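Anapc5 protein (Xenopus laevis, PDB 5BPZ) is Apc5, a subunit of the anaphase-promoting complex (APC/C), the ubiquitin ligase that drives cell-cycle progression, in which it probably has a structural role. Local coordinates at residues A[35-39]-A[109-113]; A[40-44]-A[58-62]; A[63-67]-A[129-133]. Numbering follows the deposited sequence.

An all-helical domain shows how one central helix can organise its neighbours. Helix 32-46 supplies a segment to interaction 1, against helix 103-114, and to interaction 2, against helix 52-67; the latter helix then continues into interaction 3 with helix 129-142. Interactions 1 and 2 are buried, with interaction 1 nearest the centre of the chain, whereas interaction 3 lies at the surface. None has a hydrogen bond between its segments. Aromatic rings against aliphatic groups mark interactions 1 and 3, while a methionine dominates interaction 2. The contacts also meet: Val37 CG1 is 3.6 Å from Leu66 CD1, and Leu40 CD2 is 3.8 Å from Leu65 CD1.

Interaction 1: residues A[35-39]-A[109-113]; sequences ISVLV and FFDDL
This is a buried helix-helix contact between apolar side chains near the centre of the domain, joining helix 32-46 to helix 103-114, which lie far apart in sequence. Both segments are regular α-helix, with Val39 N bonded to Ile35 O and Leu113 N to Phe109 O, each at 2.9 Å. Their axes approach to 11.6 Å and run in broadly the same direction at 44°, a separation bridged by large side chains. The CA pairs in register are Ile35-Phe110 (9.0 Å), Leu38-Leu113 (8.1 Å) and Val39-Phe109 (8.4 Å).

Phe109 points its CA-CB bond toward helix 32-46, and with chi1 in t its ring lies against Val39 and Leu38. Val39 CG2 sits over one face, 4.0 Å from the ring centroid, in a CH-pi contact, while Leu38 CB meets the edge, 3.7 Å from Phe109 CZ. Phe110 leaves its helix sideways, and with chi1 in m its ring still comes in, placing CZ 3.9 Å from Ile35 CG1 and CE1 3.8 Å from Leu38 CD1. Leu38, itself m,t, thus lies among three partners, its CD2 also 3.8 Å from Leu113 CD2.

Around this contact, Ile35 and Val39 also touch helix 85-99, Phe110 stacks on Tyr141 of helix 129-142, and helix 146-164 packs against Ile35.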
loop_
_atom_site.group_PDB
_atom_site.type_symbol
_atom_site.label_atom_id
_atom_site.label_comp_id
_atom_site.label_asym_id
_atom_site.label_seq_id
_atom_site.Cartn_x
_atom_site.Cartn_y
_atom_site.Cartn_z
ATOM N N ILE A 35 2.030 -2.944 2.776
ATOM C CA ILE A 35 0.575 -2.828 2.566
ATOM C C ILE A 35 0.270 -1.440 1.991
ATOM O O ILE A 35 -0.477 -1.311 1.017
ATOM C CB ILE A 35 -0.195 -3.100 3.892
ATOM C CG1 ILE A 35 -0.106 -4.600 4.284
ATOM C CG2 ILE A 35 -1.656 -2.645 3.799
ATOM C CD1 ILE A 35 -0.546 -4.930 5.788
ATOM N N SER A 36 0.902 -0.417 2.573
ATOM C CA SER A 36 0.779 0.981 2.164
ATOM C C SER A 36 1.275 1.194 0.724
ATOM O O SER A 36 0.687 1.967 -0.030
ATOM C CB SER A 36 1.518 1.864 3.160
ATOM O OG SER A 36 1.000 1.637 4.462
ATOM N N VAL A 37 2.312 0.450 0.326
ATOM C CA VAL A 37 2.854 0.471 -1.038
ATOM C C VAL A 37 1.841 -0.185 -2.003
ATOM O O VAL A 37 1.602 0.342 -3.090
ATOM C CB VAL A 37 4.273 -0.138 -1.118
ATOM C CG1 VAL A 37 4.743 -0.252 -2.566
ATOM C CG2 VAL A 37 5.260 0.707 -0.309
ATOM N N LEU A 38 1.201 -1.284 -1.568
ATOM C CA LEU A 38 0.152 -1.960 -2.338
ATOM C C LEU A 38 -1.028 -1.014 -2.542
ATOM O O LEU A 38 -1.529 -0.922 -3.653
ATOM C CB LEU A 38 -0.306 -3.266 -1.652
ATOM C CG LEU A 38 0.716 -4.404 -1.570
ATOM C CD1 LEU A 38 0.208 -5.511 -0.669
ATOM C CD2 LEU A 38 1.069 -4.970 -2.973
ATOM N N VAL A 39 -1.437 -0.277 -1.479
ATOM C CA VAL A 39 -2.508 0.739 -1.493
ATOM C C VAL A 39 -2.114 1.823 -2.522
ATOM O O VAL A 39 -2.941 2.218 -3.346
ATOM C CB VAL A 39 -2.744 1.345 -0.075
ATOM C CG1 VAL A 39 -3.564 2.632 -0.136
ATOM C CG2 VAL A 39 -3.401 0.330 0.864
ATOM N N PHE A 109 -9.060 -6.003 1.320
ATOM C CA PHE A 109 -8.129 -5.232 0.488
ATOM C C PHE A 109 -7.261 -6.193 -0.334
ATOM O O PHE A 109 -7.055 -5.961 -1.525
ATOM C CB PHE A 109 -7.249 -4.268 1.321
ATOM C CG PHE A 109 -6.073 -3.708 0.537
ATOM C CD1 PHE A 109 -6.270 -2.776 -0.477
ATOM C CD2 PHE A 109 -4.781 -4.173 0.764
ATOM C CE1 PHE A 109 -5.193 -2.300 -1.233
ATOM C CE2 PHE A 109 -3.704 -3.691 0.011
ATOM C CZ PHE A 109 -3.919 -2.759 -0.984
ATOM N N PHE A 110 -6.754 -7.259 0.315
ATOM C CA PHE A 110 -5.923 -8.284 -0.314
ATOM C C PHE A 110 -6.675 -9.065 -1.391
ATOM O O PHE A 110 -6.094 -9.329 -2.446
ATOM C CB PHE A 110 -5.297 -9.215 0.740
ATOM C CG PHE A 110 -4.016 -8.666 1.329
ATOM C CD1 PHE A 110 -2.808 -8.803 0.657
ATOM C CD2 PHE A 110 -4.022 -8.000 2.549
ATOM C CE1 PHE A 110 -1.626 -8.283 1.194
ATOM C CE2 PHE A 110 -2.838 -7.489 3.091
ATOM C CZ PHE A 110 -1.650 -7.628 2.408
ATOM N N ASP A 111 -7.968 -9.396 -1.140
ATOM C CA ASP A 111 -8.843 -10.113 -2.081
ATOM C C ASP A 111 -9.086 -9.262 -3.333
ATOM O O ASP A 111 -8.878 -9.740 -4.450
ATOM C CB ASP A 111 -10.199 -10.474 -1.423
ATOM C CG ASP A 111 -10.179 -11.499 -0.295
ATOM O OD1 ASP A 111 -9.076 -11.957 0.079
ATOM O OD2 ASP A 111 -11.266 -11.817 0.236
ATOM N N ASP A 112 -9.509 -7.993 -3.136
ATOM C CA ASP A 112 -9.782 -7.025 -4.203
ATOM C C ASP A 112 -8.539 -6.697 -5.031
ATOM O O ASP A 112 -8.647 -6.554 -6.247
ATOM C CB ASP A 112 -10.411 -5.739 -3.629
ATOM C CG ASP A 112 -11.827 -5.895 -3.085
ATOM O OD1 ASP A 112 -12.458 -6.946 -3.345
ATOM O OD2 ASP A 112 -12.306 -4.962 -2.405
ATOM N N LEU A 113 -7.366 -6.594 -4.376
ATOM C CA LEU A 113 -6.077 -6.310 -5.017
ATOM C C LEU A 113 -5.645 -7.469 -5.924
ATOM O O LEU A 113 -5.106 -7.222 -7.006
ATOM C CB LEU A 113 -5.007 -6.032 -3.950
ATOM C CG LEU A 113 -3.627 -5.576 -4.408
ATOM C CD1 LEU A 113 -3.618 -4.098 -4.804
ATOM C CD2 LEU A 113 -2.625 -5.802 -3.327
#

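Interaction 2: residues A[40-44]-A[58-62]; sequences LLSEM and LNKQI
Consecutive helices 32-46 and 52-67 pack here almost antiparallel, their axes at 166° and 11.5 Å apart at closest approach. Both segments are helical: Met44 N bonds to Leu40 O at 2.9 Å, and Ile62 N makes a weak bond to Leu58 O at 3.1 Å. The nearest CA pair is Met44-Asn59, 8.0 Å apart.

Met44 is the principal bump. With chi1 m, chi2 t and chi3 p, its long side chain enters the hollow between Leu58, Asn59 and Ile62, so that CE lies 3.5 Å from Leu58 O and 3.7 Å from Leu58 CB, while SD lies 3.8 Å from Ile62 CG1. Ile62 in turn projects toward the groove formed by Leu40, Leu41 and Met44: its CG1 is 3.9 Å from Leu40 CD2, and its CG2 is 4.1 Å from Leu41 CD2. Beyond the pair, Leu40 also packs on helices 73-83 and 85-99.

Such reciprocal filling by apolar side chains, between helices joined by a short connection, is characteristic of an antiparallel helical hairpin.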
loop_
_atom_site.group_PDB
_atom_site.type_symbol
_atom_site.label_atom_id
_atom_site.label_comp_id
_atom_site.label_asym_id
_atom_site.label_seq_id
_atom_site.Cartn_x
_atom_site.Cartn_y
_atom_site.Cartn_z
ATOM N N LEU A 40 -0.845 2.276 -2.479
ATOM C CA LEU A 40 -0.332 3.257 -3.420
ATOM C C LEU A 40 -0.398 2.739 -4.867
ATOM O O LEU A 40 -0.858 3.469 -5.749
ATOM C CB LEU A 40 1.086 3.695 -3.042
ATOM C CG LEU A 40 1.867 4.509 -4.076
ATOM C CD1 LEU A 40 1.219 5.863 -4.330
ATOM C CD2 LEU A 40 3.291 4.675 -3.647
ATOM N N LEU A 41 0.019 1.484 -5.095
ATOM C CA LEU A 41 -0.029 0.893 -6.433
ATOM C C LEU A 41 -1.467 0.797 -6.921
ATOM O O LEU A 41 -1.747 1.160 -8.060
ATOM C CB LEU A 41 0.670 -0.473 -6.478
ATOM C CG LEU A 41 2.198 -0.441 -6.366
ATOM C CD1 LEU A 41 2.744 -1.841 -6.030
ATOM C CD2 LEU A 41 2.839 0.107 -7.642
ATOM N N SER A 42 -2.388 0.413 -6.029
ATOM C CA SER A 42 -3.814 0.322 -6.348
ATOM C C SER A 42 -4.397 1.701 -6.715
ATOM O O SER A 42 -5.046 1.831 -7.759
ATOM C CB SER A 42 -4.577 -0.292 -5.184
ATOM O OG SER A 42 -5.959 -0.391 -5.478
ATOM N N GLU A 43 -4.133 2.726 -5.867
ATOM C CA GLU A 43 -4.594 4.096 -6.070
ATOM C C GLU A 43 -4.011 4.731 -7.321
ATOM O O GLU A 43 -4.689 5.526 -7.973
ATOM C CB GLU A 43 -4.342 4.967 -4.828
ATOM C CG GLU A 43 -5.230 4.604 -3.638
ATOM C CD GLU A 43 -6.713 4.483 -3.936
ATOM O OE1 GLU A 43 -7.289 5.445 -4.497
ATOM O OE2 GLU A 43 -7.291 3.409 -3.645
ATOM N N MET A 44 -2.777 4.357 -7.678
ATOM C CA MET A 44 -2.137 4.871 -8.885
ATOM C C MET A 44 -2.844 4.356 -10.142
ATOM O O MET A 44 -3.064 5.133 -11.063
ATOM C CB MET A 44 -0.649 4.507 -8.919
ATOM C CG MET A 44 0.216 5.494 -8.183
ATOM S SD MET A 44 1.877 4.838 -7.880
ATOM C CE MET A 44 2.627 5.157 -9.499
ATOM N N LEU A 58 4.810 7.325 -13.939
ATOM C CA LEU A 58 4.763 7.345 -12.478
ATOM C C LEU A 58 5.122 6.006 -11.833
ATOM O O LEU A 58 5.766 6.007 -10.784
ATOM C CB LEU A 58 3.420 7.865 -11.967
ATOM C CG LEU A 58 3.192 9.365 -12.116
ATOM C CD1 LEU A 58 1.826 9.734 -11.646
ATOM C CD2 LEU A 58 4.237 10.179 -11.356
ATOM N N ASN A 59 4.748 4.872 -12.472
ATOM C CA ASN A 59 5.087 3.525 -12.002
ATOM C C ASN A 59 6.599 3.287 -12.035
ATOM O O ASN A 59 7.097 2.492 -11.237
ATOM C CB ASN A 59 4.360 2.440 -12.810
ATOM C CG ASN A 59 2.948 2.151 -12.349
ATOM O OD1 ASN A 59 1.997 2.203 -13.138
ATOM N ND2 ASN A 59 2.771 1.820 -11.072
ATOM N N LYS A 60 7.327 3.974 -12.953
ATOM C CA LYS A 60 8.787 3.890 -13.058
ATOM C C LYS A 60 9.415 4.688 -11.897
ATOM O O LYS A 60 10.374 4.229 -11.278
ATOM C CB LYS A 60 9.291 4.465 -14.402
ATOM C CG LYS A 60 8.802 3.738 -15.653
ATOM C CD LYS A 60 9.143 4.534 -16.913
ATOM C CE LYS A 60 8.445 4.027 -18.156
ATOM N NZ LYS A 60 9.107 2.821 -18.722
ATOM N N GLN A 61 8.873 5.885 -11.622
ATOM C CA GLN A 61 9.343 6.792 -10.576
ATOM C C GLN A 61 9.179 6.190 -9.167
ATOM O O GLN A 61 9.984 6.479 -8.280
ATOM C CB GLN A 61 8.606 8.145 -10.705
ATOM C CG GLN A 61 9.152 9.281 -9.836
ATOM C CD GLN A 61 8.685 10.649 -10.278
ATOM O OE1 GLN A 61 7.498 10.888 -10.531
ATOM N NE2 GLN A 61 9.614 11.592 -10.362
ATOM N N ILE A 62 8.165 5.321 -8.991
ATOM C CA ILE A 62 7.792 4.691 -7.724
ATOM C C ILE A 62 8.622 3.438 -7.378
ATOM O O ILE A 62 8.680 3.086 -6.197
ATOM C CB ILE A 62 6.244 4.429 -7.746
ATOM C CG1 ILE A 62 5.515 5.328 -6.731
ATOM C CG2 ILE A 62 5.828 2.952 -7.610
ATOM C CD1 ILE A 62 5.629 6.852 -7.011
#

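Interaction 3: residues A[63-67]-A[129-133]; sequences LPLLQ and VVGLF
In this all-helical fold, the C-terminal end of helix 52-67 packs at the surface against the first turn of helix 129-142, an instance of helix-helix packing between elements distant in sequence. The axes run in roughly the same direction, 34° apart, and approach to 10.4 Å. Leu63-Val129 (7.3 Å) and Leu66-Phe133 (6.9 Å) are the CA pairs in register. Segment 63-67 is kinked at Pro64 and Leu65, whose nitrogens make no bond to the preceding turn, the proline nitrogen having no hydrogen to give; Leu66 N bonds to Leu63 O at 3.0 Å, and Gln67 N makes a weak bond to the same oxygen at 3.4 Å. Segment 129-133 is regular, with Phe133 N bonded to Val129 O at 3.0 Å.

Side-chain conformations set the fit. Leu63, in m,t, extends CD2 to 3.8 Å from Val129 CB and 4.1 Å from Val130 CG2. Leu66 instead takes m,p, which leads CD2 into the space bounded by Val129, Val130 and Phe133; this methyl lies 3.8 Å from Val130 CG2 and 3.8 Å from Phe133 CB. Leu65 packs on Leu40 of helix 32-46 instead, and the same helix packs on Phe133 through Lys34 and Leu38.

Phe133, with chi1 t and chi2 82°, presents a ring face to Leu66, giving a CH-pi contact in which Leu66 CG stands 4.0 Å from the Phe133 ring centroid, 17° off its normal.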
loop_
_atom_site.group_PDB
_atom_site.type_symbol
_atom_site.label_atom_id
_atom_site.label_comp_id
_atom_site.label_asym_id
_atom_site.label_seq_id
_atom_site.Cartn_x
_atom_site.Cartn_y
_atom_site.Cartn_z
ATOM N N LEU A 63 9.299 2.813 -8.369
ATOM C CA LEU A 63 10.085 1.580 -8.194
ATOM C C LEU A 63 11.003 1.531 -6.936
ATOM O O LEU A 63 10.947 0.494 -6.270
ATOM C CB LEU A 63 10.887 1.209 -9.455
ATOM C CG LEU A 63 10.058 0.779 -10.685
ATOM C CD1 LEU A 63 10.948 0.216 -11.767
ATOM C CD2 LEU A 63 8.967 -0.241 -10.320
ATOM N N PRO A 64 11.787 2.583 -6.533
ATOM C CA PRO A 64 12.596 2.471 -5.294
ATOM C C PRO A 64 11.820 2.179 -3.996
ATOM O O PRO A 64 12.420 1.686 -3.048
ATOM C CB PRO A 64 13.308 3.827 -5.214
ATOM C CG PRO A 64 13.319 4.331 -6.615
ATOM C CD PRO A 64 12.012 3.895 -7.177
ATOM N N LEU A 65 10.508 2.487 -3.948
ATOM C CA LEU A 65 9.640 2.230 -2.794
ATOM C C LEU A 65 9.362 0.726 -2.621
ATOM O O LEU A 65 9.161 0.258 -1.500
ATOM C CB LEU A 65 8.311 2.987 -2.917
ATOM C CG LEU A 65 8.364 4.519 -2.837
ATOM C CD1 LEU A 65 6.983 5.121 -3.067
ATOM C CD2 LEU A 65 8.932 5.008 -1.489
ATOM N N LEU A 66 9.350 -0.014 -3.740
ATOM C CA LEU A 66 9.089 -1.447 -3.802
ATOM C C LEU A 66 10.345 -2.234 -3.437
ATOM O O LEU A 66 10.259 -3.336 -2.894
ATOM C CB LEU A 66 8.656 -1.808 -5.236
ATOM C CG LEU A 66 7.175 -1.667 -5.616
ATOM C CD1 LEU A 66 6.706 -0.210 -5.636
ATOM C CD2 LEU A 66 6.941 -2.231 -6.988
ATOM N N GLN A 67 11.509 -1.649 -3.732
ATOM C CA GLN A 67 12.832 -2.237 -3.537
ATOM C C GLN A 67 13.543 -1.817 -2.237
ATOM O O GLN A 67 14.396 -2.556 -1.746
ATOM C CB GLN A 67 13.716 -1.912 -4.759
ATOM C CG GLN A 67 13.166 -2.466 -6.075
ATOM C CD GLN A 67 13.885 -1.921 -7.283
ATOM O OE1 GLN A 67 13.422 -0.980 -7.939
ATOM N NE2 GLN A 67 15.019 -2.521 -7.624
ATOM N N VAL A 129 8.666 -5.378 -12.090
ATOM C CA VAL A 129 9.054 -5.157 -10.696
ATOM C C VAL A 129 7.757 -5.055 -9.863
ATOM O O VAL A 129 7.679 -5.651 -8.782
ATOM C CB VAL A 129 9.989 -3.925 -10.524
ATOM C CG1 VAL A 129 10.384 -3.721 -9.063
ATOM C CG2 VAL A 129 11.236 -4.050 -11.393
ATOM N N VAL A 130 6.724 -4.356 -10.412
ATOM C CA VAL A 130 5.397 -4.192 -9.794
ATOM C C VAL A 130 4.705 -5.555 -9.749
ATOM O O VAL A 130 4.220 -5.949 -8.693
ATOM C CB VAL A 130 4.531 -3.098 -10.493
ATOM C CG1 VAL A 130 3.093 -3.098 -9.973
ATOM C CG2 VAL A 130 5.155 -1.717 -10.330
ATOM N N GLY A 131 4.716 -6.261 -10.881
ATOM C CA GLY A 131 4.142 -7.593 -11.041
ATOM C C GLY A 131 4.706 -8.607 -10.071
ATOM O O GLY A 131 3.943 -9.324 -9.421
ATOM N N LEU A 132 6.044 -8.636 -9.933
ATOM C CA LEU A 132 6.743 -9.523 -9.000
ATOM C C LEU A 132 6.452 -9.133 -7.560
ATOM O O LEU A 132 6.283 -10.018 -6.720
ATOM C CB LEU A 132 8.255 -9.564 -9.263
ATOM C CG LEU A 132 8.692 -10.429 -10.437
ATOM C CD1 LEU A 132 10.010 -9.947 -11.010
ATOM C CD2 LEU A 132 8.770 -11.907 -10.050
ATOM N N PHE A 133 6.334 -7.817 -7.289
ATOM C CA PHE A 133 6.006 -7.286 -5.965
ATOM C C PHE A 133 4.579 -7.676 -5.559
ATOM O O PHE A 133 4.369 -8.085 -4.419
ATOM C CB PHE A 133 6.202 -5.755 -5.906
ATOM C CG PHE A 133 6.015 -5.146 -4.532
ATOM C CD1 PHE A 133 7.045 -5.165 -3.599
ATOM C CD2 PHE A 133 4.802 -4.572 -4.166
ATOM C CE1 PHE A 133 6.865 -4.624 -2.321
ATOM C CE2 PHE A 133 4.623 -4.030 -2.887
ATOM C CZ PHE A 133 5.655 -4.058 -1.976
#